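Local coordinates for protein ribosomal RNA small subunit methyltransferase D (Escherichia coli, PDB 2FPO) that methylates N2 of guanine 966 in the 16S rRNA of the assembled 30S particle, using S-adenosyl-L-methionine as methyl donor, at residues 166-178 against 182-194. Numbering follows the deposited sequence.
Sequences LPTVPANWSLHRE and GQVAYRLYQREAQ
Tyr189 and Leu175 form a non-hydrogen-bonded pair in the antiparallel hairpin of strands 173-181 and 184-191, which ends the seven-stranded sheet of this Rossmann-like methyltransferase with the 3-2-1-4-5-7-6 order of the class I fold. From Tyr189, CB lies 3.7 Å from Trp173 CE3, and CD1 runs beside Leu175 N. CE1 and CZ are clamped between two methyls: Leu175 CD1 over one face and Val169 CG1 over the opposite one, each 4.0 Å from the ring centroid in a CH-pi contact. The tip, OH, ends 3.4 Å from Pro167 CG, in the loop that follows strand 154-161 and packs on helix 137-146. On the same sheet face, Arg187 stretches out from CG to NE (chi2 177°, chi3 176°) and meets the anti lone pair of Glu178 OE2 at the guanidinium edge, NE to OE2 2.6 Å, while Leu166 CD2 lies over the guanidinium face. A methionine in place of Arg187 would probably leave the Glu178 carboxylate without its charged mate and free to turn. At the classic bulge His176 and Arg177 both face Leu188, shifting the register by one, and Leu188 O accepts from both His176 N (2.6 Å) and Arg177 N (3.0 Å).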
ATOM      1  N   LEU A 166     -18.377  -2.360   6.005  1.00 37.88           N
ATOM      2  CA  LEU A 166     -17.275  -1.523   6.483  1.00 37.10           C
ATOM      3  C   LEU A 166     -16.404  -2.335   7.427  1.00 36.49           C
ATOM      4  O   LEU A 166     -16.937  -3.019   8.307  1.00 36.39           O
ATOM      5  CB  LEU A 166     -17.808  -0.301   7.230  1.00 36.94           C
ATOM      6  CG  LEU A 166     -18.600   0.742   6.464  1.00 36.86           C
ATOM      7  CD1 LEU A 166     -19.570   1.411   7.430  1.00 38.81           C
ATOM      8  CD2 LEU A 166     -17.692   1.777   5.779  1.00 36.53           C
ATOM      9  N   PRO A 167     -15.061  -2.285   7.246  1.00 35.64           N
ATOM     10  CA  PRO A 167     -14.226  -2.995   8.232  1.00 35.04           C
ATOM     11  C   PRO A 167     -14.234  -2.296   9.592  1.00 34.29           C
ATOM     12  O   PRO A 167     -14.386  -1.076   9.663  1.00 33.41           O
ATOM     13  CB  PRO A 167     -12.821  -2.926   7.625  1.00 34.42           C
ATOM     14  CG  PRO A 167     -12.838  -1.663   6.792  1.00 35.29           C
ATOM     15  CD  PRO A 167     -14.248  -1.641   6.196  1.00 35.99           C
ATOM     16  N   THR A 168     -14.091  -3.089  10.653  1.00 34.24           N
ATOM     17  CA  THR A 168     -13.844  -2.582  11.987  1.00 33.90           C
ATOM     18  C   THR A 168     -12.492  -1.857  11.970  1.00 33.91           C
ATOM     19  O   THR A 168     -11.452  -2.418  11.566  1.00 33.35           O
ATOM     20  CB  THR A 168     -13.919  -3.733  13.050  1.00 34.56           C
ATOM     21  OG1 THR A 168     -15.182  -4.396  12.926  1.00 35.43           O
ATOM     22  CG2 THR A 168     -13.818  -3.198  14.491  1.00 34.66           C
ATOM     23  N   VAL A 169     -12.532  -0.583  12.350  1.00 32.97           N
ATOM     24  CA  VAL A 169     -11.332   0.232  12.447  1.00 32.99           C
ATOM     25  C   VAL A 169     -11.261   0.783  13.866  1.00 32.67           C
ATOM     26  O   VAL A 169     -12.295   0.901  14.524  1.00 32.50           O
ATOM     27  CB  VAL A 169     -11.307   1.365  11.347  1.00 32.74           C
ATOM     28  CG1 VAL A 169     -11.238   0.726   9.955  1.00 30.72           C
ATOM     29  CG2 VAL A 169     -12.558   2.312  11.469  1.00 32.82           C
ATOM     30  N   PRO A 170     -10.048   1.112  14.350  1.00 32.84           N
ATOM     31  CA  PRO A 170      -9.966   1.736  15.686  1.00 33.17           C
ATOM     32  C   PRO A 170     -10.726   3.056  15.722  1.00 33.52           C
ATOM     33  O   PRO A 170     -10.992   3.650  14.675  1.00 33.39           O
ATOM     34  CB  PRO A 170      -8.458   1.969  15.878  1.00 33.12           C
ATOM     35  CG  PRO A 170      -7.808   0.972  14.936  1.00 32.46           C
ATOM     36  CD  PRO A 170      -8.708   0.941  13.747  1.00 32.30           C
ATOM     37  N   ALA A 171     -11.075   3.492  16.926  1.00 33.85           N
ATOM     38  CA  ALA A 171     -11.903   4.668  17.130  1.00 34.22           C
ATOM     39  C   ALA A 171     -11.266   5.961  16.616  1.00 33.96           C
ATOM     40  O   ALA A 171     -11.964   6.879  16.213  1.00 33.38           O
ATOM     41  CB  ALA A 171     -12.277   4.789  18.616  1.00 34.67           C
ATOM     42  N   ASN A 172      -9.937   6.027  16.629  1.00 34.53           N
ATOM     43  CA  ASN A 172      -9.225   7.200  16.098  1.00 34.31           C
ATOM     44  C   ASN A 172      -8.994   7.186  14.580  1.00 34.05           C
ATOM     45  O   ASN A 172      -8.293   8.060  14.045  1.00 34.24           O
ATOM     46  CB  ASN A 172      -7.895   7.409  16.836  1.00 34.65           C
ATOM     47  CG  ASN A 172      -6.946   6.221  16.709  1.00 35.03           C
ATOM     48  OD1 ASN A 172      -7.372   5.069  16.582  1.00 35.83           O
ATOM     49  ND2 ASN A 172      -5.657   6.499  16.753  1.00 34.67           N
ATOM     50  N   TRP A 173      -9.571   6.202  13.885  1.00 33.70           N
ATOM     51  CA  TRP A 173      -9.574   6.189  12.406  1.00 33.28           C
ATOM     52  C   TRP A 173     -10.918   6.675  11.885  1.00 33.67           C
ATOM     53  O   TRP A 173     -11.980   6.192  12.308  1.00 33.36           O
ATOM     54  CB  TRP A 173      -9.388   4.773  11.866  1.00 32.31           C
ATOM     55  CG  TRP A 173      -8.047   4.157  12.019  1.00 33.19           C
ATOM     56  CD1 TRP A 173      -7.180   4.288  13.074  1.00 31.95           C
ATOM     57  CD2 TRP A 173      -7.434   3.239  11.106  1.00 33.56           C
ATOM     58  NE1 TRP A 173      -6.049   3.521  12.853  1.00 31.27           N
ATOM     59  CE2 TRP A 173      -6.184   2.865  11.660  1.00 31.93           C
ATOM     60  CE3 TRP A 173      -7.828   2.677   9.876  1.00 33.63           C
ATOM     61  CZ2 TRP A 173      -5.323   1.969  11.021  1.00 30.42           C
ATOM     62  CZ3 TRP A 173      -6.940   1.791   9.228  1.00 32.60           C
ATOM     63  CH2 TRP A 173      -5.718   1.447   9.814  1.00 30.59           C
ATOM     64  N   SER A 174     -10.889   7.604  10.944  1.00 33.86           N
ATOM     65  CA  SER A 174     -12.133   8.011  10.301  1.00 34.48           C
ATOM     66  C   SER A 174     -12.058   7.782   8.799  1.00 33.47           C
ATOM     67  O   SER A 174     -10.989   7.942   8.183  1.00 34.06           O
ATOM     68  CB  SER A 174     -12.448   9.478  10.609  1.00 35.26           C
ATOM     69  OG  SER A 174     -11.427  10.296  10.060  1.00 38.59           O
ATOM     70  N   LEU A 175     -13.183   7.372   8.218  1.00 32.80           N
ATOM     71  CA  LEU A 175     -13.305   7.237   6.771  1.00 32.47           C
ATOM     72  C   LEU A 175     -13.063   8.596   6.097  1.00 32.42           C
ATOM     73  O   LEU A 175     -13.742   9.566   6.390  1.00 31.46           O
ATOM     74  CB  LEU A 175     -14.656   6.643   6.374  1.00 32.00           C
ATOM     75  CG  LEU A 175     -14.848   6.227   4.905  1.00 32.17           C
ATOM     76  CD1 LEU A 175     -13.771   5.206   4.423  1.00 31.84           C
ATOM     77  CD2 LEU A 175     -16.221   5.636   4.727  1.00 32.51           C
ATOM     78  N   HIS A 176     -12.051   8.652   5.232  1.00 32.93           N
ATOM     79  CA  HIS A 176     -11.593   9.917   4.640  1.00 33.27           C
ATOM     80  C   HIS A 176     -12.021  10.082   3.180  1.00 33.26           C
ATOM     81  O   HIS A 176     -12.470  11.160   2.793  1.00 33.33           O
ATOM     82  CB  HIS A 176     -10.064  10.057   4.775  1.00 33.73           C
ATOM     83  CG  HIS A 176      -9.568  11.451   4.542  1.00 34.57           C
ATOM     84  ND1 HIS A 176      -9.961  12.517   5.324  1.00 36.04           N
ATOM     85  CD2 HIS A 176      -8.730  11.956   3.605  1.00 36.98           C
ATOM     86  CE1 HIS A 176      -9.387  13.622   4.877  1.00 37.92           C
ATOM     87  NE2 HIS A 176      -8.629  13.309   3.839  1.00 38.32           N
ATOM     88  N   ARG A 177     -11.823   9.029   2.375  1.00 33.18           N
ATOM     89  CA  ARG A 177     -12.328   8.942   0.983  1.00 33.06           C
ATOM     90  C   ARG A 177     -12.922   7.561   0.760  1.00 33.11           C
ATOM     91  O   ARG A 177     -12.510   6.597   1.394  1.00 32.49           O
ATOM     92  CB  ARG A 177     -11.211   9.141  -0.060  1.00 33.23           C
ATOM     93  CG  ARG A 177     -10.429  10.462   0.027  1.00 33.41           C
ATOM     94  CD  ARG A 177     -11.294  11.670  -0.363  1.00 35.44           C
ATOM     95  NE  ARG A 177     -10.538  12.919  -0.254  1.00 39.55           N
ATOM     96  CZ  ARG A 177     -10.634  13.791   0.751  1.00 41.15           C
ATOM     97  NH1 ARG A 177     -11.458  13.553   1.766  1.00 43.53           N
ATOM     98  NH2 ARG A 177      -9.907  14.916   0.742  1.00 42.39           N
ATOM     99  N   GLU A 178     -13.871   7.467  -0.161  1.00 33.56           N
ATOM    100  CA  GLU A 178     -14.460   6.184  -0.554  1.00 35.10           C
ATOM    101  C   GLU A 178     -14.950   6.167  -2.011  1.00 34.67           C
ATOM    102  O   GLU A 178     -15.577   7.102  -2.458  1.00 34.97           O
ATOM    103  CB  GLU A 178     -15.610   5.795   0.381  1.00 34.80           C
ATOM    104  CG  GLU A 178     -16.132   4.374   0.103  1.00 35.58           C
ATOM    105  CD  GLU A 178     -17.347   4.006   0.928  1.00 37.03           C
ATOM    106  OE1 GLU A 178     -18.405   4.625   0.731  1.00 38.77           O
ATOM    107  OE2 GLU A 178     -17.251   3.077   1.761  1.00 40.53           O
ATOM    108  N   GLY A 182     -17.932  -1.636  -9.111  1.00 40.61           N
ATOM    109  CA  GLY A 182     -18.181  -3.062  -9.241  1.00 40.43           C
ATOM    110  C   GLY A 182     -18.539  -3.679  -7.902  1.00 40.19           C
ATOM    111  O   GLY A 182     -19.399  -3.189  -7.161  1.00 40.01           O
ATOM    112  N   GLN A 183     -17.855  -4.766  -7.604  1.00 39.74           N
ATOM    113  CA  GLN A 183     -18.064  -5.496  -6.372  1.00 39.69           C
ATOM    114  C   GLN A 183     -17.164  -4.958  -5.247  1.00 37.92           C
ATOM    115  O   GLN A 183     -17.140  -5.541  -4.174  1.00 37.67           O
ATOM    116  CB  GLN A 183     -17.753  -6.980  -6.622  1.00 39.88           C
ATOM    117  CG  GLN A 183     -16.390  -7.202  -7.325  1.00 41.99           C
ATOM    118  CD  GLN A 183     -15.902  -8.655  -7.334  1.00 41.96           C
ATOM    119  OE1 GLN A 183     -14.778  -8.943  -6.905  1.00 43.83           O
ATOM    120  NE2 GLN A 183     -16.737  -9.569  -7.847  1.00 45.33           N
ATOM    121  N   VAL A 184     -16.425  -3.865  -5.491  1.00 36.22           N
ATOM    122  CA  VAL A 184     -15.295  -3.479  -4.600  1.00 34.73           C
ATOM    123  C   VAL A 184     -15.397  -2.065  -4.006  1.00 33.83           C
ATOM    124  O   VAL A 184     -15.716  -1.105  -4.701  1.00 33.58           O
ATOM    125  CB  VAL A 184     -13.907  -3.640  -5.295  1.00 34.36           C
ATOM    126  CG1 VAL A 184     -12.770  -3.517  -4.281  1.00 34.50           C
ATOM    127  CG2 VAL A 184     -13.804  -4.974  -6.010  1.00 33.91           C
ATOM    128  N   ALA A 185     -15.111  -1.958  -2.714  1.00 33.05           N
ATOM    129  CA  ALA A 185     -15.062  -0.669  -2.041  1.00 33.04           C
ATOM    130  C   ALA A 185     -13.614  -0.271  -1.818  1.00 32.83           C
ATOM    131  O   ALA A 185     -12.835  -1.009  -1.219  1.00 32.89           O
ATOM    132  CB  ALA A 185     -15.840  -0.703  -0.737  1.00 32.11           C
ATOM    133  N   TYR A 186     -13.257   0.895  -2.345  1.00 32.99           N
ATOM    134  CA  TYR A 186     -11.905   1.440  -2.223  1.00 32.74           C
ATOM    135  C   TYR A 186     -11.981   2.579  -1.226  1.00 31.74           C
ATOM    136  O   TYR A 186     -12.714   3.530  -1.438  1.00 32.55           O
ATOM    137  CB  TYR A 186     -11.426   1.944  -3.581  1.00 33.34           C
ATOM    138  CG  TYR A 186     -11.507   0.891  -4.666  1.00 33.33           C
ATOM    139  CD1 TYR A 186     -10.438   0.014  -4.890  1.00 32.20           C
ATOM    140  CD2 TYR A 186     -12.645   0.768  -5.467  1.00 33.94           C
ATOM    141  CE1 TYR A 186     -10.507  -0.945  -5.864  1.00 32.72           C
ATOM    142  CE2 TYR A 186     -12.714  -0.197  -6.457  1.00 33.22           C
ATOM    143  CZ  TYR A 186     -11.631  -1.040  -6.650  1.00 34.05           C
ATOM    144  OH  TYR A 186     -11.683  -2.017  -7.602  1.00 35.26           O
ATOM    145  N   ARG A 187     -11.250   2.472  -0.123  1.00 30.67           N
ATOM    146  CA  ARG A 187     -11.388   3.443   0.968  1.00 29.67           C
ATOM    147  C   ARG A 187     -10.031   3.997   1.434  1.00 28.93           C
ATOM    148  O   ARG A 187      -9.009   3.328   1.345  1.00 27.76           O
ATOM    149  CB  ARG A 187     -12.118   2.809   2.150  1.00 28.88           C
ATOM    150  CG  ARG A 187     -13.535   2.361   1.830  1.00 29.89           C
ATOM    151  CD  ARG A 187     -14.181   1.663   3.024  1.00 29.98           C
ATOM    152  NE  ARG A 187     -15.568   1.337   2.719  1.00 32.40           N
ATOM    153  CZ  ARG A 187     -16.035   0.106   2.564  1.00 29.67           C
ATOM    154  NH1 ARG A 187     -15.235  -0.933   2.693  1.00 31.17           N
ATOM    155  NH2 ARG A 187     -17.310  -0.082   2.295  1.00 32.34           N
ATOM    156  N   LEU A 188     -10.059   5.215   1.948  1.00 29.14           N
ATOM    157  CA  LEU A 188      -8.910   5.844   2.563  1.00 29.93           C
ATOM    158  C   LEU A 188      -9.329   6.356   3.929  1.00 30.35           C
ATOM    159  O   LEU A 188     -10.310   7.095   4.042  1.00 30.00           O
ATOM    160  CB  LEU A 188      -8.377   6.966   1.670  1.00 31.09           C
ATOM    161  CG  LEU A 188      -6.999   7.556   1.983  1.00 30.10           C
ATOM    162  CD1 LEU A 188      -5.873   6.528   1.829  1.00 29.33           C
ATOM    163  CD2 LEU A 188      -6.778   8.752   1.077  1.00 30.65           C
ATOM    164  N   TYR A 189      -8.640   5.872   4.966  1.00 30.36           N
ATOM    165  CA  TYR A 189      -8.890   6.262   6.334  1.00 31.23           C
ATOM    166  C   TYR A 189      -7.827   7.240   6.757  1.00 32.56           C
ATOM    167  O   TYR A 189      -6.680   7.134   6.335  1.00 32.09           O
ATOM    168  CB  TYR A 189      -8.884   5.062   7.294  1.00 30.74           C
ATOM    169  CG  TYR A 189     -10.076   4.160   7.101  1.00 31.52           C
ATOM    170  CD1 TYR A 189     -11.229   4.318   7.864  1.00 29.39           C
ATOM    171  CD2 TYR A 189     -10.043   3.142   6.141  1.00 32.54           C
ATOM    172  CE1 TYR A 189     -12.330   3.485   7.682  1.00 29.90           C
ATOM    173  CE2 TYR A 189     -11.131   2.308   5.942  1.00 33.62           C
ATOM    174  CZ  TYR A 189     -12.272   2.491   6.699  1.00 31.55           C
ATOM    175  OH  TYR A 189     -13.327   1.650   6.472  1.00 32.61           O
ATOM    176  N   GLN A 190      -8.226   8.207   7.575  1.00 34.12           N
ATOM    177  CA  GLN A 190      -7.278   9.097   8.215  1.00 36.31           C
ATOM    178  C   GLN A 190      -7.235   8.833   9.722  1.00 37.79           C
ATOM    179  O   GLN A 190      -8.276   8.774  10.404  1.00 36.59           O
ATOM    180  CB  GLN A 190      -7.617  10.562   7.951  1.00 36.36           C
ATOM    181  CG  GLN A 190      -6.517  11.492   8.429  1.00 37.30           C
ATOM    182  CD  GLN A 190      -6.560  12.850   7.773  1.00 39.88           C
ATOM    183  OE1 GLN A 190      -5.648  13.221   7.045  1.00 42.41           O
ATOM    184  NE2 GLN A 190      -7.621  13.602   8.033  1.00 41.94           N
ATOM    185  N   ARG A 191      -6.013   8.701  10.218  1.00 39.53           N
ATOM    186  CA  ARG A 191      -5.773   8.324  11.583  1.00 42.53           C
ATOM    187  C   ARG A 191      -5.327   9.527  12.403  1.00 44.98           C
ATOM    188  O   ARG A 191      -4.460  10.294  11.978  1.00 46.24           O
ATOM    189  CB  ARG A 191      -4.737   7.204  11.609  1.00 42.14           C
ATOM    190  CG  ARG A 191      -4.430   6.660  12.975  1.00 42.56           C
ATOM    191  CD  ARG A 191      -2.992   6.909  13.339  1.00 40.14           C
ATOM    192  NE  ARG A 191      -2.697   6.260  14.598  1.00 40.20           N
ATOM    193  CZ  ARG A 191      -1.705   6.615  15.397  1.00 41.85           C
ATOM    194  NH1 ARG A 191      -0.886   7.598  15.038  1.00 41.84           N
ATOM    195  NH2 ARG A 191      -1.543   5.992  16.559  1.00 42.08           N
ATOM    196  N   GLU A 192      -5.952   9.715  13.558  1.00 47.13           N
ATOM    197  CA  GLU A 192      -5.479  10.712  14.527  1.00 49.52           C
ATOM    198  C   GLU A 192      -4.682  10.053  15.643  1.00 50.45           C
ATOM    199  O   GLU A 192      -5.172   9.130  16.300  1.00 50.46           O
ATOM    200  CB  GLU A 192      -6.654  11.491  15.107  1.00 49.33           C
ATOM    201  CG  GLU A 192      -7.312  12.409  14.117  1.00 52.41           C
ATOM    202  CD  GLU A 192      -6.342  13.418  13.511  1.00 56.30           C
ATOM    203  OE1 GLU A 192      -5.842  14.302  14.254  1.00 56.63           O
ATOM    204  OE2 GLU A 192      -6.097  13.327  12.283  1.00 58.87           O
ATOM    205  N   ALA A 193      -3.451  10.516  15.850  1.00 52.35           N
ATOM    206  CA  ALA A 193      -2.617  10.013  16.954  1.00 53.92           C
ATOM    207  C   ALA A 193      -3.348  10.146  18.277  1.00 54.73           C
ATOM    208  O   ALA A 193      -3.366  11.227  18.863  1.00 55.02           O
ATOM    209  CB  ALA A 193      -1.272  10.755  17.020  1.00 54.09           C
ATOM    210  N   GLN A 194      -3.972   9.048  18.712  1.00 55.86           N
ATOM    211  CA  GLN A 194      -4.645   8.953  20.019  1.00 56.92           C
ATOM    212  C   GLN A 194      -5.000   7.498  20.349  1.00 57.16           C
ATOM    213  O   GLN A 194      -5.628   7.218  21.374  1.00 57.60           O
ATOM    214  CB  GLN A 194      -5.895   9.853  20.102  1.00 56.88           C
ATOM    215  CG  GLN A 194      -7.004   9.515  19.109  1.00 57.09           C
ATOM    216  CD  GLN A 194      -8.395   9.986  19.547  1.00 57.70           C
ATOM    217  OE1 GLN A 194      -8.590  10.477  20.670  1.00 58.23           O
ATOM    218  NE2 GLN A 194      -9.374   9.836  18.651  1.00 57.98           N
TER